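Local atomic coordinates of putative carbohydrate-active enzyme (Uncultured organism, PDB entry 5WH8), a protein that probably hydrolyses glycosidic bonds in cellulose-type polysaccharides through its family 5 glycoside hydrolase domain, a TIM-barrel module cut from a longer, multi-modular cellulase. Residues W157-V160 against K161-A164; N119-L122 against D123-P127; A166-P169 against V170-N174. All coordinates share one frame; numbering follows the deposited sequence.

Following the chain from the N terminus, contact 2 (119-122 with 123-127) comes first, where the loop after strand 103-109 turns into helix 122-135. Contacts 1 (157-160 with 161-164) and 3 (166-169 with 170-174) follow in series on helix 157-172, which leads from strand 142-145 to strand 180-182. Each is a local turn between adjoining segments, so none encloses a long loop, and none nests in or crosses another. Their centres lie about 13 to 14 Å apart, and side chains join them: Tyr163 of contact 1 packs on Leu122 and Ala125, while Val167 of contact 3 meets Leu122 and Ile126. Together they tie two neighbouring outer helices of the (beta/alpha)8 barrel.

Contact 1 (W157-V160 against K161-A164); sequences WADV and KEYA. With EDO (1,2-ethanediol), chain H.
Trp157 O receives the amide N of Lys161 at 2.8 Å, with an N-H...O angle of 165°, and the bonds from Glu162 to Ala158, Tyr163 to Asp159 and Ala164 to Val160 repeat the same i to i+4 spacing of an alpha-helix. On this frame the base of the Lys161 side chain lies over one face of the Trp157 indole, toward its rim. Its CB sits 4.3 Å from the centroid of the six-membered ring, 24° off the normal, which is a CH-pi contact, and Lys161 CD comes to 3.8 Å from Trp157 NE1. The lysine runs with CG trans to its own N (chi1 -173°), and the bend at chi4 turns NZ away from the indole, toward its salt bridge with Glu165; Trp157 NE1 itself donates to Asp197 O.

On another flank the carboxylates of Asp159 and Glu162 come close: Asp159 OD1 and Glu162 OE1 are 4.4 Å apart, and one water donates to both, at 2.8 Å to Asp159 OD1 and 2.7 Å to Glu162 OE1, probably easing their repulsion. An ethanediol, likely from the crystallisation liquor, gives one hydroxyl to each Asp159 oxygen. Asp159 OD2 also accepts from Lys156 N.

The buried side of the helix rests on the barrel, with Trp157, Val160 and Ala164 all against Cys182 of strand 180-182, while Tyr163 reaches across to helix 122-135 and hydrogen-bonds Ile146 O.

Contact 2 (N119-L122 against D123-P127); sequences NYTL and DDAIP
Leu122 and Ile126, one turn apart, run at a slant to each other: CD2 of Leu122 touches CG1 of Ile126 at 3.8 Å and also approaches CD1, one methyl branch against the outer arm of the isoleucine. CG of Leu122 and CG1 of Ile126 both lie trans to the carbonyl carbon of their own residue, which brings Leu122 CD2 to Ile126 CG1. This flank faces helix 157-172, where Leu122 meets Tyr163 and Val167.

Thr121 and Ala125 pair on a different flank. Thr121 OG1 lies 3.8 Å from the methyl CB of Ala125, a van der Waals approach; the hydroxyl is hydrogen-bonded to Pro118 O and Trp108 NE1. Thr121 is at the N-cap position, but its side chain makes no capping bond. Its carbonyl opens the helical bonding, accepting from two amides: Thr121 O takes Ala125 N at 2.8 Å and Asp124 N at 3.1 Å, the latter donor standing 41° out of the carbonyl plane. The next bond, Ile126 N to Leu122 O, is 3.1 Å long and nearly straight at the hydrogen (170°).

Asp123 N gives its hydrogen to a water at 3.0 Å, while Asp124 OD1 forms a salt bridge with Lys83. Chemically, the helix start is bonded through a carbonyl shared by two amides, with a water on Asp123 N, and the two acidic residues in this first turn may interact favourably with the helix dipole.

Contact 3 (A166-P169 against V170-N174); sequences AVIP and VIRKN
Ile171, traced outward from its backbone, lies along the carbonyl of Val167 one turn earlier. Its CB stands 3.6 Å from Ile168 O, and Ile171 CG1, trans to the carbonyl carbon (chi1 -70°), passes 3.7 Å from Val167 O. With the next torsion extended (chi2 175°), Ile171 CD1 reaches Val167 CG1 at 3.8 Å. The two side chains meet at an angle, a single methyl of each making the touch. The backbone bond from Ile171 N to Val167 O (3.1 Å) spans the same turn.

Ile168 and Arg172 behave differently: they run alongside each other in the same direction, Ile168 CG2 against Arg172 CG at 3.7 Å. Arg172 N bonds to Ile168 O at 2.8 Å. The arginine bends beyond CG, and its guanidinium finds backbone carbonyls, NH1 at Asp202 O and NH2 at Lys178 O, so its polar end is held by carbonyls just before strands 204-211 and 180-182. On another flank Val170 CG2 rests 3.5 Å from Ala166 O. Pro169 has no N-H to give to the preceding turn, and the helix is kinked there, yet its own carbonyl still accepts from Lys173 N, with the donor 37° out of the carbonyl plane.

Inward, Ile168, Ile171 and Arg172 pack on Ile180 of strand 180-182. Toward helix 122-135, Val167 packs on Trp129, and Val170 on Ile126 and Asp130, and a salt bridge from Lys173 to Asp130 joins the same two helices near the end of helix 157-172.

Contact 1 (W157-V160 against K161-A164)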
# COMPACT_ATOMS: atom_id res chain seq x y z
N TRP A 157 13.13 8.90 13.40
CA TRP A 157 13.22 7.47 13.14
C TRP A 157 13.26 6.67 14.47
O TRP A 157 12.60 5.64 14.59
CB TRP A 157 14.42 7.12 12.24
CG TRP A 157 14.62 5.65 12.15
CD1 TRP A 157 15.72 4.95 12.54
CD2 TRP A 157 13.67 4.67 11.67
NE1 TRP A 157 15.52 3.61 12.35
CE2 TRP A 157 14.27 3.41 11.81
CE3 TRP A 157 12.38 4.75 11.14
CZ2 TRP A 157 13.62 2.22 11.46
CZ3 TRP A 157 11.73 3.57 10.78
CH2 TRP A 157 12.34 2.32 10.95
N ALA A 158 13.97 7.15 15.49
CA ALA A 158 13.97 6.48 16.79
C ALA A 158 12.56 6.22 17.32
O ALA A 158 12.29 5.15 17.86
CB ALA A 158 14.77 7.29 17.81
N ASP A 159 11.66 7.18 17.15
CA ASP A 159 10.29 7.04 17.62
C ASP A 159 9.49 6.05 16.76
O ASP A 159 8.71 5.23 17.29
CB ASP A 159 9.61 8.40 17.62
CG ASP A 159 10.38 9.42 18.43
OD1 ASP A 159 10.47 9.22 19.66
OD2 ASP A 159 10.93 10.36 17.84
N VAL A 160 9.67 6.10 15.45
CA VAL A 160 9.00 5.12 14.60
C VAL A 160 9.53 3.70 14.86
O VAL A 160 8.77 2.73 14.85
CB VAL A 160 9.17 5.48 13.08
CG1 VAL A 160 8.48 4.47 12.18
CG2 VAL A 160 8.64 6.88 12.81
N LYS A 161 10.84 3.58 15.08
CA LYS A 161 11.44 2.27 15.38
C LYS A 161 10.87 1.69 16.68
O LYS A 161 10.61 0.49 16.76
CB LYS A 161 12.98 2.40 15.44
CG LYS A 161 13.75 1.10 15.56
CD LYS A 161 15.23 1.35 15.33
CE LYS A 161 16.04 0.06 15.30
NZ LYS A 161 16.35 -0.40 16.66
N GLU A 162 10.64 2.53 17.69
CA GLU A 162 10.04 2.05 18.93
C GLU A 162 8.59 1.59 18.72
O GLU A 162 8.18 0.59 19.29
CB GLU A 162 10.13 3.13 20.02
CG GLU A 162 11.58 3.27 20.50
CD GLU A 162 11.78 4.26 21.63
OE1 GLU A 162 11.12 5.32 21.67
OE2 GLU A 162 12.64 3.98 22.50
N TYR A 163 7.84 2.31 17.89
CA TYR A 163 6.49 1.86 17.51
C TYR A 163 6.55 0.49 16.85
O TYR A 163 5.79 -0.41 17.21
CB TYR A 163 5.83 2.88 16.56
CG TYR A 163 4.53 2.38 15.92
CD1 TYR A 163 3.34 2.42 16.61
CD2 TYR A 163 4.53 1.85 14.63
CE1 TYR A 163 2.17 1.97 16.04
CE2 TYR A 163 3.35 1.38 14.05
CZ TYR A 163 2.18 1.44 14.76
OH TYR A 163 0.99 0.98 14.24
N ALA A 164 7.44 0.35 15.87
CA ALA A 164 7.56 -0.90 15.13
C ALA A 164 7.98 -2.06 16.04
O ALA A 164 7.54 -3.19 15.87
CB ALA A 164 8.54 -0.75 13.98
C1 EDO H . 13.82 11.06 20.37
O1 EDO H . 13.44 10.97 18.99
C2 EDO H . 12.78 11.81 21.19
O2 EDO H . 11.47 11.28 21.01
O HOH W 1 9.21 7.13 21.04

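Contact 2 (N119-L122 against D123-P127)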
# COMPACT_ATOMS: atom_id res chain seq x y z
N ASN A 119 3.05 6.00 17.71
CA ASN A 119 2.96 5.55 19.09
C ASN A 119 1.67 5.99 19.77
O ASN A 119 1.16 5.30 20.66
CB ASN A 119 4.17 6.03 19.89
CG ASN A 119 5.43 5.36 19.45
OD1 ASN A 119 5.64 4.18 19.72
ND2 ASN A 119 6.29 6.11 18.76
N TYR A 120 1.13 7.13 19.34
CA TYR A 120 -0.05 7.67 19.99
C TYR A 120 -1.33 6.96 19.53
O TYR A 120 -2.43 7.35 19.96
CB TYR A 120 -0.15 9.18 19.73
CG TYR A 120 0.98 9.98 20.34
CD1 TYR A 120 1.86 9.42 21.28
CD2 TYR A 120 1.19 11.29 19.96
CE1 TYR A 120 2.90 10.16 21.82
CE2 TYR A 120 2.23 12.04 20.51
CZ TYR A 120 3.07 11.47 21.43
OH TYR A 120 4.11 12.23 21.96
N THR A 121 -1.18 5.94 18.68
CA THR A 121 -2.31 5.09 18.30
C THR A 121 -2.22 3.66 18.86
O THR A 121 -3.07 2.83 18.54
CB THR A 121 -2.45 4.97 16.75
OG1 THR A 121 -1.40 4.12 16.23
CG2 THR A 121 -2.40 6.33 16.10
N LEU A 122 -1.24 3.39 19.73
CA LEU A 122 -0.95 2.02 20.15
C LEU A 122 -2.07 1.34 20.93
O LEU A 122 -2.20 0.11 20.86
CB LEU A 122 0.35 1.96 20.98
CG LEU A 122 1.63 1.92 20.15
CD1 LEU A 122 2.85 2.20 21.01
CD2 LEU A 122 1.77 0.58 19.47
N ASP A 123 -2.86 2.11 21.68
CA ASP A 123 -3.97 1.50 22.43
C ASP A 123 -4.94 0.77 21.51
O ASP A 123 -5.58 -0.19 21.93
CB ASP A 123 -4.74 2.55 23.24
CG ASP A 123 -3.96 3.09 24.42
OD1 ASP A 123 -3.04 2.40 24.91
OD2 ASP A 123 -4.29 4.21 24.87
N ASP A 124 -5.06 1.23 20.25
CA ASP A 124 -5.87 0.54 19.24
C ASP A 124 -5.03 -0.27 18.25
O ASP A 124 -5.50 -1.30 17.75
CB ASP A 124 -6.72 1.56 18.48
CG ASP A 124 -7.81 2.12 19.34
OD1 ASP A 124 -8.54 1.32 19.96
OD2 ASP A 124 -7.86 3.35 19.45
N ALA A 125 -3.81 0.17 17.97
CA ALA A 125 -2.98 -0.51 16.97
C ALA A 125 -2.56 -1.92 17.41
O ALA A 125 -2.48 -2.84 16.60
CB ALA A 125 -1.75 0.33 16.67
N ILE A 126 -2.27 -2.08 18.70
CA ILE A 126 -1.87 -3.40 19.19
C ILE A 126 -3.02 -4.43 19.05
O ILE A 126 -2.81 -5.48 18.46
CB ILE A 126 -1.38 -3.30 20.67
CG1 ILE A 126 -0.03 -2.57 20.74
CG2 ILE A 126 -1.26 -4.66 21.32
CD1 ILE A 126 1.09 -3.25 20.08
N PRO A 127 -4.24 -4.13 19.57
CA PRO A 127 -5.31 -5.12 19.34
C PRO A 127 -5.72 -5.29 17.88
O PRO A 127 -6.07 -6.41 17.47
CB PRO A 127 -6.49 -4.58 20.17
CG PRO A 127 -6.08 -3.26 20.68
CD PRO A 127 -4.60 -3.12 20.56
O HOH W 2 -2.50 5.02 22.33

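Contact 3 (A166-P169 against V170-N174)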
# COMPACT_ATOMS: atom_id res chain seq x y z
N ALA A 166 7.17 -2.39 19.03
CA ALA A 166 5.96 -2.74 19.81
C ALA A 166 4.98 -3.59 19.00
O ALA A 166 4.43 -4.58 19.50
CB ALA A 166 5.26 -1.46 20.33
N VAL A 167 4.75 -3.20 17.75
CA VAL A 167 3.75 -3.87 16.92
C VAL A 167 4.26 -5.15 16.23
O VAL A 167 3.51 -6.12 16.10
CB VAL A 167 3.20 -2.87 15.83
CG1 VAL A 167 2.38 -3.57 14.79
CG2 VAL A 167 2.39 -1.73 16.51
N ILE A 168 5.50 -5.17 15.75
CA ILE A 168 5.96 -6.31 14.95
C ILE A 168 5.96 -7.61 15.77
O ILE A 168 5.55 -8.65 15.25
CB ILE A 168 7.33 -6.04 14.31
CG1 ILE A 168 7.15 -4.99 13.19
CG2 ILE A 168 7.96 -7.33 13.75
CD1 ILE A 168 8.43 -4.54 12.55
N PRO A 169 6.38 -7.57 17.05
CA PRO A 169 6.29 -8.84 17.80
C PRO A 169 4.86 -9.37 17.96
O PRO A 169 4.65 -10.58 18.05
CB PRO A 169 6.90 -8.47 19.17
CG PRO A 169 7.84 -7.34 18.86
CD PRO A 169 7.11 -6.53 17.80
N VAL A 170 3.89 -8.47 18.02
CA VAL A 170 2.48 -8.84 18.13
C VAL A 170 2.02 -9.51 16.85
O VAL A 170 1.26 -10.49 16.87
CB VAL A 170 1.62 -7.61 18.45
CG1 VAL A 170 0.14 -7.92 18.36
CG2 VAL A 170 1.98 -7.05 19.83
N ILE A 171 2.48 -9.00 15.72
CA ILE A 171 2.16 -9.61 14.43
C ILE A 171 2.86 -10.97 14.27
O ILE A 171 2.25 -11.96 13.89
CB ILE A 171 2.55 -8.65 13.27
CG1 ILE A 171 1.61 -7.45 13.26
CG2 ILE A 171 2.56 -9.40 11.92
CD1 ILE A 171 2.00 -6.38 12.21
N ARG A 172 4.15 -11.01 14.57
CA ARG A 172 4.98 -12.17 14.26
C ARG A 172 4.69 -13.36 15.18
O ARG A 172 4.95 -14.50 14.80
CB ARG A 172 6.46 -11.78 14.31
CG ARG A 172 6.90 -10.87 13.15
CD ARG A 172 7.02 -11.68 11.86
NE ARG A 172 7.01 -10.93 10.59
CZ ARG A 172 8.09 -10.44 9.99
NH1 ARG A 172 9.29 -10.52 10.55
NH2 ARG A 172 7.94 -9.81 8.83
N LYS A 173 4.11 -13.12 16.35
CA LYS A 173 3.73 -14.26 17.20
C LYS A 173 2.58 -15.05 16.55
O LYS A 173 2.43 -16.24 16.81
CB LYS A 173 3.33 -13.80 18.60
CG LYS A 173 1.98 -13.17 18.74
CD LYS A 173 1.61 -13.02 20.20
CE LYS A 173 0.37 -12.16 20.37
NZ LYS A 173 -0.86 -12.88 19.97
N ASN A 174 1.78 -14.38 15.72
CA ASN A 174 0.66 -15.02 15.00
C ASN A 174 0.98 -15.43 13.56
O ASN A 174 0.46 -16.45 13.06
CB ASN A 174 -0.53 -14.07 14.94
CG ASN A 174 -1.09 -13.74 16.31
OD1 ASN A 174 -1.21 -14.61 17.17
ND2 ASN A 174 -1.45 -12.48 16.50